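Local coordinates for major pilin protein fimA (Silicibacter pomeroyi, PDB 2IMH) that is of unknown function but belongs to the DUF1028 family, with two antiparallel sheets and flanking helices in a build consistent with an alpha-beta-beta-alpha sandwich, at residues D69-V74 with L86-L91; N120-G123 with V127-A130; L164-L169 with G191-L196. All coordinates share one frame; numbering follows the deposited sequence. Where two conformers were deposited one is given.

Contact 1. Residues D69-V74 with L86-L91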
loop_
_atom_site.group_PDB
_atom_site.type_symbol
_atom_site.label_atom_id
_atom_site.label_comp_id
_atom_site.label_asym_id
_atom_site.label_seq_id
_atom_site.Cartn_x
_atom_site.Cartn_y
_atom_site.Cartn_z
ATOM N N ASP A 69 4.612 -9.050 16.717
ATOM C CA ASP A 69 4.800 -10.502 16.769
ATOM C C ASP A 69 4.635 -11.198 15.422
ATOM O O ASP A 69 5.399 -12.105 15.089
ATOM C CB ASP A 69 3.857 -11.108 17.800
ATOM C CG ASP A 69 4.172 -10.637 19.204
ATOM O OD1 ASP A 69 5.372 -10.391 19.506
ATOM O OD2 ASP A 69 3.230 -10.502 19.995
ATOM N N ALA A 70 3.638 -10.780 14.649
ATOM C CA ALA A 70 3.447 -11.290 13.293
ATOM C C ALA A 70 4.715 -11.073 12.441
ATOM O O ALA A 70 5.207 -11.995 11.786
ATOM C CB ALA A 70 2.248 -10.600 12.657
ATOM N N VAL A 71 5.244 -9.856 12.457
ATOM C CA VAL A 71 6.445 -9.545 11.690
ATOM C C VAL A 71 7.627 -10.364 12.225
ATOM O O VAL A 71 8.384 -10.951 11.450
ATOM C CB VAL A 71 6.746 -8.027 11.698
ATOM C CG1 VAL A 71 8.093 -7.746 11.073
ATOM C CG2 VAL A 71 5.634 -7.272 10.940
ATOM N N ASN A 72 7.769 -10.420 13.549
ATOM C CA ASN A 72 8.882 -11.172 14.130
ATOM C C ASN A 72 8.806 -12.672 13.821
ATOM O O ASN A 72 9.836 -13.276 13.508
ATOM C CB ASN A 72 9.032 -10.872 15.632
ATOM C CG ASN A 72 9.517 -9.445 15.910
ATOM O OD1 ASN A 72 9.929 -8.717 15.001
ATOM N ND2 ASN A 72 9.462 -9.035 17.178
ATOM N N HIS A 73 7.609 -13.265 13.879
ATOM C CA HIS A 73 7.391 -14.690 13.558
ATOM C C HIS A 73 7.818 -15.021 12.136
ATOM O O HIS A 73 8.437 -16.055 11.864
ATOM C CB HIS A 73 5.905 -15.068 13.662
ATOM C CG HIS A 73 5.325 -14.969 15.040
ATOM N ND1 HIS A 73 3.981 -14.744 15.260
ATOM C CD2 HIS A 73 5.896 -15.066 16.264
ATOM C CE1 HIS A 73 3.751 -14.710 16.560
ATOM N NE2 HIS A 73 4.894 -14.904 17.192
ATOM N N VAL A 74 7.426 -14.153 11.215
ATOM C CA VAL A 74 7.711 -14.372 9.815
ATOM C C VAL A 74 9.203 -14.214 9.524
ATOM O O VAL A 74 9.793 -15.055 8.853
ATOM C CB VAL A 74 6.870 -13.420 8.945
ATOM C CG1 VAL A 74 7.366 -13.402 7.520
ATOM C CG2 VAL A 74 5.430 -13.837 9.024
ATOM N N LEU A 86 10.036 -5.717 5.918
ATOM C CA LEU A 86 8.621 -6.063 6.028
ATOM C C LEU A 86 7.891 -5.105 6.952
ATOM O O LEU A 86 8.393 -4.743 8.018
ATOM C CB LEU A 86 8.474 -7.497 6.578
ATOM C CG LEU A 86 7.035 -8.036 6.698
ATOM C CD1 LEU A 86 6.389 -8.132 5.311
ATOM C CD2 LEU A 86 7.002 -9.395 7.409
ATOM N N ALA A 87 6.701 -4.689 6.537
ATOM C CA ALA A 87 5.879 -3.836 7.377
ATOM C C ALA A 87 4.475 -4.404 7.333
ATOM O O ALA A 87 4.037 -4.948 6.308
ATOM C CB ALA A 87 5.876 -2.417 6.860
ATOM N N ALA A 88 3.773 -4.317 8.448
ATOM C CA ALA A 88 2.426 -4.883 8.510
ATOM C C ALA A 88 1.587 -4.041 9.428
ATOM O O ALA A 88 2.086 -3.531 10.433
ATOM C CB ALA A 88 2.458 -6.316 9.033
HETATM N N MSE A 89 0.299 -3.936 9.115
HETATM C CA MSE A 89 -0.593 -3.114 9.912
HETATM C C MSE A 89 -1.900 -3.868 10.092
HETATM O O MSE A 89 -2.378 -4.482 9.147
HETATM C CB MSE A 89 -0.865 -1.775 9.191
HETATM C CG MSE A 89 -1.787 -0.851 9.955
HETATM SE SE MSE A 89 -2.680 0.421 8.757
HETATM C CE MSE A 89 -3.899 -0.819 7.865
ATOM N N ASP A 90 -2.480 -3.832 11.293
ATOM C CA ASP A 90 -3.733 -4.537 11.542
ATOM C C ASP A 90 -4.929 -3.649 11.239
ATOM O O ASP A 90 -4.759 -2.508 10.810
ATOM C CB ASP A 90 -3.787 -5.163 12.959
ATOM C CG ASP A 90 -4.035 -4.149 14.087
ATOM O OD1 ASP A 90 -4.347 -2.960 13.842
ATOM O OD2 ASP A 90 -3.918 -4.594 15.268
ATOM N N LEU A 91 -6.136 -4.182 11.452
ATOM C CA LEU A 91 -7.355 -3.496 11.022
ATOM C C LEU A 91 -7.673 -2.259 11.844
ATOM O O LEU A 91 -8.531 -1.455 11.445
ATOM C CB LEU A 91 -8.555 -4.455 11.029
ATOM C CG LEU A 91 -8.512 -5.591 10.009
ATOM C CD1 LEU A 91 -9.671 -6.545 10.280
ATOM C CD2 LEU A 91 -8.592 -5.057 8.558
#

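Contact 2. Residues N120-G123 with V127-A130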
loop_
_atom_site.group_PDB
_atom_site.type_symbol
_atom_site.label_atom_id
_atom_site.label_comp_id
_atom_site.label_asym_id
_atom_site.label_seq_id
_atom_site.Cartn_x
_atom_site.Cartn_y
_atom_site.Cartn_z
ATOM N N ASN A 120 13.957 1.732 1.724
ATOM C CA ASN A 120 15.384 1.440 1.696
ATOM C C ASN A 120 16.007 2.050 0.444
ATOM O O ASN A 120 15.295 2.494 -0.470
ATOM C CB ASN A 120 15.669 -0.067 1.798
ATOM C CG ASN A 120 15.073 -0.864 0.631
ATOM O OD1 ASN A 120 15.739 -1.087 -0.381
ATOM N ND2 ASN A 120 13.817 -1.297 0.777
HETATM N N MSE A 121 17.339 2.088 0.416
HETATM C CA MSE A 121 18.055 2.805 -0.637
HETATM C C MSE A 121 17.566 4.264 -0.760
HETATM O O MSE A 121 17.453 4.804 -1.866
HETATM C CB MSE A 121 17.933 2.042 -1.968
HETATM C CG MSE A 121 18.794 2.568 -3.110
HETATM SE SE MSE A 121 20.690 2.629 -2.676
HETATM C CE MSE A 121 20.869 4.522 -2.237
ATOM N N LEU A 122 17.277 4.889 0.379
ATOM C CA LEU A 122 16.795 6.253 0.430
ATOM C C LEU A 122 17.974 7.224 0.453
ATOM O O LEU A 122 19.077 6.876 0.906
ATOM C CB LEU A 122 15.957 6.453 1.691
ATOM C CG LEU A 122 14.797 5.474 1.936
ATOM C CD1 LEU A 122 14.223 5.680 3.325
ATOM C CD2 LEU A 122 13.702 5.642 0.874
ATOM N N GLY A 123 17.734 8.447 -0.009
ATOM C CA GLY A 123 18.786 9.473 0.004
ATOM C C GLY A 123 18.983 10.141 1.355
ATOM O O GLY A 123 20.054 10.685 1.631
ATOM N N VAL A 127 13.195 11.337 3.908
ATOM C CA VAL A 127 12.277 10.767 2.921
ATOM C C VAL A 127 11.055 10.174 3.631
ATOM O O VAL A 127 9.914 10.496 3.278
ATOM C CB VAL A 127 12.982 9.734 1.983
ATOM C CG1 VAL A 127 11.964 9.014 1.109
ATOM C CG2 VAL A 127 14.007 10.441 1.094
ATOM N N LEU A 128 11.294 9.357 4.658
ATOM C CA LEU A 128 10.179 8.738 5.393
ATOM C C LEU A 128 9.461 9.737 6.293
ATOM O O LEU A 128 8.241 9.677 6.451
ATOM C CB LEU A 128 10.647 7.510 6.177
ATOM C CG LEU A 128 11.238 6.399 5.299
ATOM C CD1 LEU A 128 11.746 5.275 6.168
ATOM C CD2 LEU A 128 10.237 5.861 4.251
ATOM N N GLY A 129 10.226 10.642 6.902
ATOM C CA GLY A 129 9.643 11.738 7.672
ATOM C C GLY A 129 8.710 12.581 6.811
ATOM O O GLY A 129 7.586 12.885 7.231
ATOM N N ALA A 130 9.165 12.950 5.609
ATOM C CA ALA A 130 8.363 13.796 4.709
ATOM C C ALA A 130 7.120 13.042 4.250
ATOM O O ALA A 130 6.023 13.611 4.183
ATOM C CB ALA A 130 9.176 14.255 3.495
#

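Contact 3. Residues L164-L169 with G191-L196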
loop_
_atom_site.group_PDB
_atom_site.type_symbol
_atom_site.label_atom_id
_atom_site.label_comp_id
_atom_site.label_asym_id
_atom_site.label_seq_id
_atom_site.Cartn_x
_atom_site.Cartn_y
_atom_site.Cartn_z
ATOM N N LEU A 164 10.539 4.221 -11.310
ATOM C CA LEU A 164 10.035 3.588 -12.529
ATOM C C LEU A 164 8.651 2.955 -12.357
ATOM O O LEU A 164 7.967 2.691 -13.359
ATOM C CB LEU A 164 11.010 2.529 -13.067
ATOM C CG LEU A 164 12.361 3.013 -13.602
ATOM C CD1 LEU A 164 13.155 1.793 -14.089
ATOM C CD2 LEU A 164 12.152 4.068 -14.716
ATOM N N SER A 165 8.237 2.705 -11.112
ATOM C CA SER A 165 6.885 2.138 -10.877
ATOM C C SER A 165 6.237 2.682 -9.611
ATOM O O SER A 165 6.921 3.109 -8.669
ATOM C CB SER A 165 6.926 0.609 -10.866
ATOM O OG SER A 165 7.625 0.096 -9.724
ATOM N N ALA A 166 4.914 2.675 -9.589
ATOM C CA ALA A 166 4.156 3.142 -8.434
ATOM C C ALA A 166 2.862 2.352 -8.387
ATOM O O ALA A 166 2.392 1.852 -9.419
ATOM C CB ALA A 166 3.850 4.647 -8.552
ATOM N N ALA A 167 2.293 2.218 -7.188
ATOM C CA ALA A 167 1.025 1.520 -7.034
ATOM C C ALA A 167 0.269 1.961 -5.794
ATOM O O ALA A 167 0.852 2.515 -4.847
ATOM C CB ALA A 167 1.249 0.027 -6.975
HETATM N N MSE A 168 -1.022 1.644 -5.803
HETATM C CA MSE A 168 -1.883 1.858 -4.650
HETATM C C MSE A 168 -2.823 0.675 -4.539
HETATM O O MSE A 168 -3.176 0.050 -5.548
HETATM C CB MSE A 168 -2.701 3.147 -4.796
HETATM C CG MSE A 168 -3.399 3.600 -3.514
HETATM SE SE MSE A 168 -3.964 5.477 -3.587
HETATM C CE MSE A 168 -2.179 6.222 -3.762
ATOM N N LEU A 169 -3.213 0.369 -3.306
ATOM C CA LEU A 169 -4.157 -0.700 -3.061
ATOM C C LEU A 169 -5.048 -0.223 -1.928
ATOM O O LEU A 169 -4.535 0.104 -0.847
ATOM C CB LEU A 169 -3.419 -1.980 -2.656
ATOM C CG LEU A 169 -4.325 -3.150 -2.256
ATOM C CD1 LEU A 169 -5.113 -3.600 -3.492
ATOM C CD2 LEU A 169 -3.547 -4.324 -1.637
ATOM N N GLY A 191 2.939 10.397 -11.158
ATOM C CA GLY A 191 2.011 11.228 -11.944
ATOM C C GLY A 191 1.045 10.358 -12.723
ATOM O O GLY A 191 -0.175 10.647 -12.809
ATOM N N ALA A 192 1.582 9.287 -13.292
ATOM C CA ALA A 192 0.756 8.386 -14.090
ATOM C C ALA A 192 -0.258 7.666 -13.195
ATOM O O ALA A 192 -1.399 7.412 -13.610
ATOM C CB ALA A 192 1.620 7.399 -14.854
ATOM N N LEU A 193 0.172 7.331 -11.974
ATOM C CA LEU A 193 -0.729 6.759 -10.976
ATOM C C LEU A 193 -1.868 7.700 -10.642
ATOM O O LEU A 193 -3.006 7.265 -10.570
ATOM C CB LEU A 193 0.021 6.394 -9.690
ATOM C CG LEU A 193 -0.779 5.606 -8.642
ATOM C CD1 LEU A 193 -1.333 4.294 -9.180
ATOM C CD2 LEU A 193 0.133 5.352 -7.417
ATOM N N GLU A 194 -1.570 8.976 -10.423
ATOM C CA GLU A 194 -2.639 9.925 -10.119
ATOM C C GLU A 194 -3.649 10.004 -11.276
ATOM O O GLU A 194 -4.868 10.033 -11.052
ATOM C CB GLU A 194 -2.083 11.318 -9.793
ATOM C CG GLU A 194 -3.181 12.237 -9.262
ATOM C CD GLU A 194 -2.724 13.658 -8.964
ATOM O OE1 GLU A 194 -1.976 13.880 -7.988
ATOM O OE2 GLU A 194 -3.171 14.567 -9.692
ATOM N N GLN A 195 -3.151 10.027 -12.510
ATOM C CA GLN A 195 -4.050 10.069 -13.669
ATOM C C GLN A 195 -4.951 8.841 -13.662
ATOM O O GLN A 195 -6.163 8.939 -13.911
ATOM C CB GLN A 195 -3.258 10.098 -14.969
ATOM C CG GLN A 195 -2.771 11.474 -15.400
ATOM C CD GLN A 195 -2.289 11.461 -16.843
ATOM O OE1 GLN A 195 -1.337 10.745 -17.180
ATOM N NE2 GLN A 195 -2.947 12.245 -17.707
ATOM N N LEU A 196 -4.354 7.682 -13.385
ATOM C CA LEU A 196 -5.115 6.436 -13.368
ATOM C C LEU A 196 -6.155 6.462 -12.258
ATOM O O LEU A 196 -7.301 6.029 -12.446
ATOM C CB LEU A 196 -4.165 5.238 -13.193
ATOM C CG LEU A 196 -4.778 3.845 -12.976
ATOM C CD1 LEU A 196 -5.720 3.439 -14.115
ATOM C CD2 LEU A 196 -3.651 2.853 -12.833
#

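Contact 1. Residues D69-V74 with L86-L91
V71 and A88, whose CA atoms are 6.9 Å apart, mark where helix 69-74 passes over strand 86-90, the two axes coming within 8.7 Å and running at 145°, closer to antiparallel than to perpendicular. The contact is wholly apolar and buries 187 Å² summed over both sides. V71 divides its two methyls between two strand residues: CG2 meets the methyl CB of A88 at 3.8 Å, while CG1 approaches CD2 of L86 at 4.2 Å. The valine torsion explains this split, since CG1 stands anti to the backbone N (chi1 172°) and CG2 lies beside it. V74, three residues and nearly a turn on, brings CG1 to 4.0 Å from the same L86 CD2, so that one leucine methyl serves both valines. The side chain of V74 meets L86 nearly at right angles, whereas those of V71 and L86 run past each other in opposite senses. L86 and A88 turn their CB atoms to the helix, and A87 between them turns its own to the sheet's other, also buried face. Strand 86-90 pairs with strands 40-45 and 95-99; F98 of strand 95-99 also touches V71, and W53 of helix 51-62 packs against V74 and L86.

Contact 2. Residues N120-G123 with V127-A130
L122, the second residue of a G1 beta bulge at the end of strand 115-120, packs on V127 and L128. The evidence for the bulge is that M121 and L122 both face I106 and that M121 has left-handed backbone angles (phi 53°, psi 38°). Both M121 and L122 are tied down through their backbones, M121 to Q104 and L122 to I106. The chain then bends away, and helix 126-137 starts within a few residues, so this is a short strand-to-helix connection in which L122 lies against the first turn of the helix.

The tight part is the isobutyl group of L122. Its CG lies beside the backbone N (chi1 -53°), and its two methyls part: CD1 goes to L128, and CD2 goes to V127, 3.8 Å from CG1. CD1 presses against the branch point of L128, 3.7 Å from CG, and also touches the CD1 methyl of L128 at 3.8 Å; the two leucines meet nearly at right angles. Although the CB of L128 is not aimed at the loop, the end of its side chain reaches it. L3 adds to the cover of L122, and F5 of strand 4-11 lies against V127, which sets this end of the helix on the six-stranded sheet.

The other side is looser. M121 is exposed and does not touch the helix segment, and no hydrogen bond joins the two segments. G123 is exposed and contributes backbone only, its N standing 4.4 Å from V127 CG2.

Contact 3. Residues L164-L169 with G191-L196
L193 reaches from helix 191-196 to A166, A167 and M168 of strand 165-169, and on the helix side every close contact is made by this one leucine. The CA atoms of A166 and L193 are 6.6 Å apart; the axes approach to 8.2 Å and their directions differ by 36°, so the helix runs roughly along the strand.

Contacts between apolar side chains come first. A166 turns its CB to the helix and meets L193 CD2 at 3.9 Å. The more distant CE methyl of M168, a selenomethionine, lies 4.4 Å from that same CD2, a pairing of doubtful weight because M168 was deposited in two conformers.

A second kind of contact is methyl against backbone. A167 points its CB away from the helix, which bares its main chain to L193: CD2 sits 3.8 Å from A167 C and 3.8 Å from A167 N. The leucine is extended from its helix, with CG anti to the backbone N (chi1 -172°) and with CD2 carrying the chain on, anti to CA, and this brings CD2 down onto the strand between the flanking side chains of A166 and M168.

The pattern is that of a helix laid on the outer face of a sheet, as in the layered alpha-beta-beta-alpha sandwich this chain resembles. On the same face L193 also packs against L147 and L150 of helix 142-155 and against L180 of strand 175-182.

Hydrogen bonds take no part between the segments; they hold each in place separately. L164 and S165 both face T23 in a classic beta bulge at the start of the strand, and S165 OG bonds to S25 O and V28 N. On the helix side, G191 N bonds to N188 OD1.

All three contacts are separate patches of apolar packing, in series along the chain. Contacts 1 and 3 lie on opposite sides of the chain's centre, their own centres about 25 Å apart, and each sets a helix on a different sheet: the four-stranded one in contact 1, the six-stranded one in contact 3. Contact 2 belongs to the six-stranded sheet as well, its centre about 19 Å from that of contact 3 and about 21 Å from that of contact 1. The nearest atoms of contacts 1 and 2 are about 8 Å apart, and N120 ND2 bonds Q85 OE1, just before segment 86-91. With the function unknown, the contacts cannot be related to an active site.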